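Local coordinates for regulatory protein RecX (Lactobacillus reuteri, PDB 3D5L), which probably modulates the activity of RecA, the recombinase of bacterial homologous recombination and DNA repair, at residues Ile54-Gln59 with Glu92-Pro97; Lys163-Lys168 with Gln187-Lys192; Ala115-Thr120 with Arg133-Gln138. All coordinates share one frame; numbering follows the deposited sequence.

Contact 1: residues Ile54-Gln59 with Glu92-Pro97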
# COMPACT_ATOMS: atom_id res chain seq x y z
N ILE A 54 -26.23 -7.07 10.98
CA ILE A 54 -26.01 -7.65 9.66
C ILE A 54 -25.68 -6.49 8.73
O ILE A 54 -24.77 -6.57 7.90
CB ILE A 54 -27.29 -8.40 9.16
CG1 ILE A 54 -27.39 -9.76 9.85
CG2 ILE A 54 -27.26 -8.57 7.65
CD1 ILE A 54 -28.62 -10.56 9.49
N ALA A 55 -26.41 -5.40 8.89
CA ALA A 55 -26.20 -4.19 8.10
C ALA A 55 -24.79 -3.65 8.30
O ALA A 55 -24.09 -3.39 7.33
CB ALA A 55 -27.23 -3.14 8.50
N THR A 56 -24.38 -3.47 9.55
CA THR A 56 -23.04 -2.95 9.85
C THR A 56 -21.97 -3.85 9.26
O THR A 56 -20.96 -3.37 8.72
CB THR A 56 -22.79 -2.84 11.38
OG1 THR A 56 -23.85 -2.10 12.00
CG2 THR A 56 -21.47 -2.12 11.64
N ALA A 57 -22.17 -5.16 9.37
CA ALA A 57 -21.21 -6.12 8.84
C ALA A 57 -21.16 -6.00 7.32
O ALA A 57 -20.08 -6.03 6.73
CB ALA A 57 -21.59 -7.53 9.25
N ASP A 58 -22.32 -5.85 6.69
CA ASP A 58 -22.39 -5.71 5.23
C ASP A 58 -21.73 -4.40 4.79
O ASP A 58 -21.18 -4.32 3.69
CB ASP A 58 -23.85 -5.75 4.74
CG ASP A 58 -23.95 -5.73 3.21
OD1 ASP A 58 -23.39 -6.64 2.55
OD2 ASP A 58 -24.60 -4.80 2.66
N GLN A 59 -21.78 -3.37 5.64
CA GLN A 59 -21.16 -2.10 5.29
C GLN A 59 -19.65 -2.31 5.27
O GLN A 59 -18.94 -1.71 4.47
CB GLN A 59 -21.47 -1.01 6.32
CG GLN A 59 -22.95 -0.76 6.59
CD GLN A 59 -23.17 0.18 7.78
OE1 GLN A 59 -24.29 0.30 8.30
NE2 GLN A 59 -22.10 0.85 8.22
N GLU A 92 -14.12 4.50 11.03
CA GLU A 92 -12.80 4.25 11.61
C GLU A 92 -12.67 2.91 12.34
O GLU A 92 -11.56 2.41 12.53
CB GLU A 92 -12.43 5.40 12.54
CG GLU A 92 -10.97 5.43 12.96
CD GLU A 92 -10.01 5.37 11.78
OE1 GLU A 92 -10.12 6.22 10.85
OE2 GLU A 92 -9.13 4.49 11.79
N GLU A 93 -13.80 2.33 12.74
CA GLU A 93 -13.74 1.06 13.43
C GLU A 93 -13.55 -0.09 12.42
O GLU A 93 -13.29 -1.22 12.81
CB GLU A 93 -15.01 0.82 14.27
CG GLU A 93 -16.31 0.80 13.46
CD GLU A 93 -17.03 2.13 13.48
OE1 GLU A 93 -16.35 3.17 13.55
OE2 GLU A 93 -18.29 2.12 13.41
N PHE A 94 -13.69 0.22 11.13
CA PHE A 94 -13.51 -0.81 10.09
C PHE A 94 -12.09 -0.89 9.55
O PHE A 94 -11.69 -1.92 9.01
CB PHE A 94 -14.42 -0.56 8.87
CG PHE A 94 -15.89 -0.56 9.17
CD1 PHE A 94 -16.39 -1.15 10.32
CD2 PHE A 94 -16.78 -0.01 8.26
CE1 PHE A 94 -17.74 -1.19 10.57
CE2 PHE A 94 -18.15 -0.05 8.50
CZ PHE A 94 -18.63 -0.64 9.65
N VAL A 95 -11.34 0.20 9.69
CA VAL A 95 -9.97 0.27 9.18
C VAL A 95 -9.08 -0.90 9.60
O VAL A 95 -8.66 -1.70 8.76
CB VAL A 95 -9.27 1.59 9.62
CG1 VAL A 95 -7.86 1.64 9.05
CG2 VAL A 95 -10.07 2.79 9.14
N GLU A 96 -8.79 -0.97 10.90
CA GLU A 96 -7.93 -2.02 11.43
C GLU A 96 -8.40 -3.44 11.09
O GLU A 96 -7.58 -4.28 10.75
CB GLU A 96 -7.79 -1.84 12.96
CG GLU A 96 -6.57 -2.55 13.57
CD GLU A 96 -5.25 -2.16 12.90
OE1 GLU A 96 -4.93 -0.95 12.82
OE2 GLU A 96 -4.52 -3.08 12.46
N PRO A 97 -9.72 -3.72 11.19
CA PRO A 97 -10.21 -5.07 10.86
C PRO A 97 -9.96 -5.42 9.39
O PRO A 97 -9.54 -6.53 9.07
CB PRO A 97 -11.71 -4.99 11.19
CG PRO A 97 -11.75 -4.00 12.31
CD PRO A 97 -10.79 -2.93 11.82
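Gln59 and Phe94 mark the nearest backbone approach, with their CA atoms 9.1 Å apart, so helix 48-71 and helix 92-104 meet through the Phe94 ring. Residues 92-97 fall in the first three-helix domain of RecX, and the contact ties them to the long helix that also packs on the N-terminal part of the chain, where Ala57 touches Val34 and Phe38. Phe94 is buried and sends its ring toward residues 54-59, with the CZ end leading. Phe94 CZ comes 3.7 Å from the backbone oxygen Thr56 O, an oblique approach. Thr56 also meets the ring with its methyl group: CG2 lies in plane, at the edge, 3.8 Å from CZ of Phe94. With OG1 beside the backbone N (chi1 -52°), where it bonds Ala52 O, CG2 stands anti to that N and is the branch that meets the ring. Gln59 sets CB 4.1 Å from Phe94 CE2 and brings its amide to the ring edge, the amide plane standing 70° from the ring plane. No hydrogen bond crosses, and Gln60 adds a further touch to Phe94. The amide approach is loose: Gln59 NE2 sits near the ring plane, 4.0 Å from Phe94 CZ.

Contact 2: residues Lys163-Lys168 with Gln187-Lys192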
# COMPACT_ATOMS: atom_id res chain seq x y z
N LYS A 163 28.43 7.81 -9.78
CA LYS A 163 29.32 8.29 -10.85
C LYS A 163 28.45 8.97 -11.90
O LYS A 163 28.77 10.07 -12.36
CB LYS A 163 30.08 7.12 -11.50
CG LYS A 163 31.12 6.46 -10.62
CD LYS A 163 31.64 5.15 -11.24
CE LYS A 163 32.60 4.43 -10.30
NZ LYS A 163 33.05 3.09 -10.80
N LYS A 164 27.36 8.31 -12.26
CA LYS A 164 26.42 8.82 -13.25
C LYS A 164 25.89 10.18 -12.82
O LYS A 164 25.91 11.14 -13.59
CB LYS A 164 25.27 7.82 -13.43
CG LYS A 164 24.13 8.31 -14.28
CD LYS A 164 24.52 8.48 -15.74
CE LYS A 164 23.38 9.12 -16.54
NZ LYS A 164 22.09 8.37 -16.39
N LEU A 165 25.42 10.27 -11.58
CA LEU A 165 24.90 11.52 -11.05
C LEU A 165 26.00 12.59 -11.01
O LEU A 165 25.79 13.72 -11.43
CB LEU A 165 24.35 11.30 -9.63
CG LEU A 165 23.91 12.48 -8.77
CD1 LEU A 165 22.67 13.12 -9.37
CD2 LEU A 165 23.63 12.00 -7.35
N ALA A 166 27.17 12.22 -10.51
CA ALA A 166 28.29 13.15 -10.41
C ALA A 166 28.70 13.69 -11.78
O ALA A 166 29.00 14.88 -11.91
CB ALA A 166 29.49 12.47 -9.73
N LEU A 167 28.71 12.83 -12.80
CA LEU A 167 29.08 13.27 -14.13
C LEU A 167 28.06 14.25 -14.64
O LEU A 167 28.37 15.19 -15.37
CB LEU A 167 29.17 12.08 -15.09
CG LEU A 167 30.32 11.09 -14.86
CD1 LEU A 167 30.36 10.09 -16.02
CD2 LEU A 167 31.66 11.84 -14.77
N LYS A 168 26.81 14.02 -14.26
CA LYS A 168 25.70 14.86 -14.65
C LYS A 168 25.77 16.17 -13.85
O LYS A 168 25.41 17.23 -14.37
CB LYS A 168 24.39 14.12 -14.40
CG LYS A 168 23.12 14.92 -14.56
CD LYS A 168 21.91 13.99 -14.53
CE LYS A 168 20.61 14.72 -14.25
NZ LYS A 168 20.48 15.16 -12.83
N GLN A 187 28.15 17.92 -2.25
CA GLN A 187 26.91 18.23 -1.56
C GLN A 187 25.71 17.63 -2.29
O GLN A 187 24.78 17.12 -1.66
CB GLN A 187 26.76 19.75 -1.44
CG GLN A 187 27.67 20.36 -0.37
CD GLN A 187 27.75 21.89 -0.43
OE1 GLN A 187 26.73 22.57 -0.50
NE2 GLN A 187 28.97 22.42 -0.38
N GLY A 188 25.73 17.68 -3.62
CA GLY A 188 24.63 17.12 -4.39
C GLY A 188 24.45 15.63 -4.11
O GLY A 188 23.34 15.15 -3.95
N LEU A 189 25.56 14.90 -4.07
CA LEU A 189 25.49 13.48 -3.81
C LEU A 189 24.94 13.22 -2.41
O LEU A 189 24.12 12.33 -2.23
CB LEU A 189 26.87 12.84 -3.94
CG LEU A 189 27.12 11.94 -5.17
CD1 LEU A 189 26.90 12.72 -6.46
CD2 LEU A 189 28.54 11.39 -5.11
N THR A 190 25.37 14.01 -1.43
CA THR A 190 24.90 13.81 -0.06
C THR A 190 23.42 14.11 0.10
O THR A 190 22.73 13.42 0.86
CB THR A 190 25.69 14.66 0.96
OG1 THR A 190 25.41 16.05 0.76
CG2 THR A 190 27.19 14.43 0.80
N THR A 191 22.91 15.12 -0.59
CA THR A 191 21.50 15.43 -0.46
C THR A 191 20.68 14.42 -1.25
O THR A 191 19.45 14.38 -1.14
CB THR A 191 21.16 16.87 -0.94
OG1 THR A 191 21.16 16.91 -2.37
CG2 THR A 191 22.17 17.86 -0.40
N LYS A 192 21.37 13.60 -2.04
CA LYS A 192 20.71 12.56 -2.83
C LYS A 192 20.71 11.26 -2.03
O LYS A 192 20.17 10.25 -2.48
CB LYS A 192 21.41 12.35 -4.17
CG LYS A 192 20.52 12.55 -5.38
CD LYS A 192 20.17 14.02 -5.59
CE LYS A 192 19.13 14.22 -6.69
NZ LYS A 192 17.78 13.68 -6.36
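Within the third three-helix domain of RecX, a small leucine core joins helix 155-172 to the last turn of helix 178-191, with Leu165 meeting Leu189 and Lys192. The backbones come closest at Ala166 and Leu189, whose CA atoms are 7.2 Å apart, a short spacing that the small alanine side chain permits. Leu165 points toward the opposing segment, its CG anti to the backbone N (chi1 172°), and its methyl CD2 carries most of the contact. That methyl lies 3.5 Å from CD1 of Leu189, and the two side chains run alongside each other, pointing opposite ways. The same Leu189 CD1 also rests against Ala166, 4.2 Å from its CB. On its other flank, Leu165 CD2 packs on the aliphatic base of Lys192, 3.7 Å from CG, so the lysine contributes carbon here and not charge. Lys192 follows the helix, and its N bonds Leu189 O at 3.0 Å, the backbone oxygen of the leucine that meets Leu165. Two threonine hydroxyls bond back into their own helix: Thr190 OG1 to Gln187 O at 2.7 Å, an oxygen that also accepts from Thr191 N, and Thr191 OG1 to Gly188 O at 3.2 Å. Phe194 touches both Leu165 and Leu189, and Ile202 of helix 196-202 adds to the enclosure of Leu189. Backbone bonds between Lys192 and Gly128 link the same turn to an earlier part of the chain. Leucines from successive helices, closed over by a third, form the kind of hydrophobic centre expected of a compact three-helix domain of the helix-turn-helix clan.

Contact 3: residues Ala115-Thr120 with Arg133-Gln138; sequences ASYVRT and RQHLRQ
Tyr117 lays its phenol end over one face of the His135 imidazole. The two rings are almost parallel, with planes only 3° apart, but the stack is strongly offset, with little of one ring above the other, and their centroids stand 4.8 Å from each other. What sits above the imidazole is therefore chiefly the hydroxyl: Tyr117 OH lies 3.0 Å from CD2 of His135, offset toward the rim of that ring. Just behind it, Tyr117 CZ is 3.3 Å from the same CD2, a tight fit. In both residues CG stands anti to the backbone N (chi1 179° and -173°), which carries the rings out between the helices. The inner part of the phenol packs elsewhere, with CD2 of Tyr117 3.8 Å from CD2 of Leu136. The other methyl of that leucine, CD1, approaches Val118 CG2 at 4.2 Å. Helices 110-124 and 129-138 run roughly antiparallel here, and the axes of the short segments stay 11.3 Å apart, a wide spacing spanned by large side chains. Ile146 on Leu136 and Ala149 on Val118 bring helix 143-149 against the apolar side, completing the second three-helix domain. An alanine here in place of Tyr117 removes the phenol, and the gap left between the helices would probably free the His135 ring to turn and leave Leu136 CD2 without its apolar neighbour. Chemically the interface is graded: aliphatic groups meet in the buried part, whereas at the partly exposed margin a polar hydroxyl rests over the face of an imidazole.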
# COMPACT_ATOMS: atom_id res chain seq x y z
N ALA A 115 11.01 -3.62 -1.22
CA ALA A 115 12.02 -4.26 -2.05
C ALA A 115 11.78 -3.92 -3.53
O ALA A 115 12.73 -3.62 -4.26
CB ALA A 115 11.99 -5.79 -1.85
N SER A 116 10.53 -3.99 -3.97
CA SER A 116 10.18 -3.69 -5.35
C SER A 116 10.45 -2.23 -5.66
O SER A 116 10.85 -1.87 -6.76
CB SER A 116 8.70 -3.98 -5.61
OG SER A 116 8.42 -5.36 -5.50
N TYR A 117 10.20 -1.38 -4.66
CA TYR A 117 10.43 0.04 -4.83
C TYR A 117 11.90 0.31 -5.06
O TYR A 117 12.28 1.05 -5.97
CB TYR A 117 9.96 0.81 -3.59
CG TYR A 117 10.20 2.29 -3.70
CD1 TYR A 117 9.30 3.11 -4.39
CD2 TYR A 117 11.32 2.88 -3.12
CE1 TYR A 117 9.51 4.48 -4.49
CE2 TYR A 117 11.54 4.26 -3.22
CZ TYR A 117 10.63 5.05 -3.91
OH TYR A 117 10.83 6.41 -4.00
N VAL A 118 12.75 -0.28 -4.22
CA VAL A 118 14.19 -0.08 -4.35
C VAL A 118 14.67 -0.57 -5.71
O VAL A 118 15.38 0.15 -6.41
CB VAL A 118 14.96 -0.78 -3.21
CG1 VAL A 118 16.45 -0.74 -3.48
CG2 VAL A 118 14.66 -0.07 -1.88
N ARG A 119 14.27 -1.78 -6.08
CA ARG A 119 14.65 -2.33 -7.37
C ARG A 119 14.28 -1.38 -8.51
O ARG A 119 15.09 -1.10 -9.39
CB ARG A 119 13.97 -3.69 -7.57
CG ARG A 119 14.21 -4.32 -8.94
CD ARG A 119 15.66 -4.20 -9.35
NE ARG A 119 16.55 -4.60 -8.27
CZ ARG A 119 17.87 -4.64 -8.36
NH1 ARG A 119 18.47 -4.29 -9.50
NH2 ARG A 119 18.60 -5.02 -7.32
N THR A 120 13.05 -0.87 -8.50
CA THR A 120 12.61 0.05 -9.54
C THR A 120 13.45 1.33 -9.51
O THR A 120 13.74 1.89 -10.56
CB THR A 120 11.13 0.45 -9.37
OG1 THR A 120 10.30 -0.72 -9.42
CG2 THR A 120 10.71 1.39 -10.49
N ARG A 133 15.51 5.70 1.91
CA ARG A 133 15.11 5.45 3.30
C ARG A 133 14.08 6.48 3.76
O ARG A 133 13.10 6.15 4.43
CB ARG A 133 16.33 5.50 4.22
CG ARG A 133 16.06 5.04 5.66
CD ARG A 133 17.30 5.17 6.56
NE ARG A 133 18.45 4.46 6.02
CZ ARG A 133 19.60 5.05 5.67
NH1 ARG A 133 19.74 6.36 5.81
NH2 ARG A 133 20.60 4.32 5.17
N GLN A 134 14.31 7.73 3.40
CA GLN A 134 13.42 8.81 3.77
C GLN A 134 12.06 8.63 3.08
O GLN A 134 11.03 8.87 3.69
CB GLN A 134 14.04 10.15 3.38
CG GLN A 134 13.14 11.34 3.63
CD GLN A 134 13.85 12.66 3.40
OE1 GLN A 134 14.37 12.93 2.31
NE2 GLN A 134 13.87 13.51 4.44
N HIS A 135 12.08 8.21 1.82
CA HIS A 135 10.83 8.03 1.08
C HIS A 135 10.00 6.86 1.62
O HIS A 135 8.78 6.95 1.70
CB HIS A 135 11.12 7.79 -0.40
CG HIS A 135 9.89 7.76 -1.25
ND1 HIS A 135 9.37 8.89 -1.84
CD2 HIS A 135 9.06 6.74 -1.58
CE1 HIS A 135 8.27 8.57 -2.50
NE2 HIS A 135 8.06 7.27 -2.36
N LEU A 136 10.66 5.77 1.99
CA LEU A 136 9.95 4.61 2.51
C LEU A 136 9.43 4.85 3.93
O LEU A 136 8.41 4.28 4.32
CB LEU A 136 10.84 3.37 2.45
CG LEU A 136 11.11 2.92 1.00
CD1 LEU A 136 12.20 1.86 0.95
CD2 LEU A 136 9.80 2.41 0.37
N ARG A 137 10.12 5.69 4.70
CA ARG A 137 9.67 6.01 6.05
C ARG A 137 8.34 6.75 5.89
O ARG A 137 7.40 6.52 6.64
CB ARG A 137 10.67 6.92 6.78
CG ARG A 137 11.80 6.19 7.51
CD ARG A 137 12.89 7.17 7.96
NE ARG A 137 13.87 6.55 8.85
CZ ARG A 137 15.05 7.08 9.17
NH1 ARG A 137 15.43 8.25 8.66
NH2 ARG A 137 15.85 6.43 10.01
N GLN A 138 8.27 7.63 4.89
CA GLN A 138 7.04 8.39 4.63
C GLN A 138 5.89 7.52 4.12
O GLN A 138 4.73 7.89 4.25
CB GLN A 138 7.31 9.51 3.60
CG GLN A 138 8.26 10.61 4.07
CD GLN A 138 8.41 11.75 3.04
OE1 GLN A 138 7.44 12.45 2.72
NE2 GLN A 138 9.63 11.93 2.53

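How the contacts relate
Along the chain the order is contact 1, contact 3, contact 2, and in space they follow the same sequence through an elongated, mostly helical molecule. Contact 1, near the N-terminal sheet, lies about 31 Å from contact 3 and about 49 Å from contact 2, centre to centre, and contacts 1 and 2 fall on opposite sides of the chain's centre. Contacts 3 and 2 are nearer neighbours, with centres about 19 Å and nearest atoms about 6 Å apart, yet they do not touch. Residues 92-97, contact 3 and contact 2 fall in the first, second and third three-helix domains respectively. RecX thus appears as a row of locally packed helical units, consistent with an extended surface for modulating RecA.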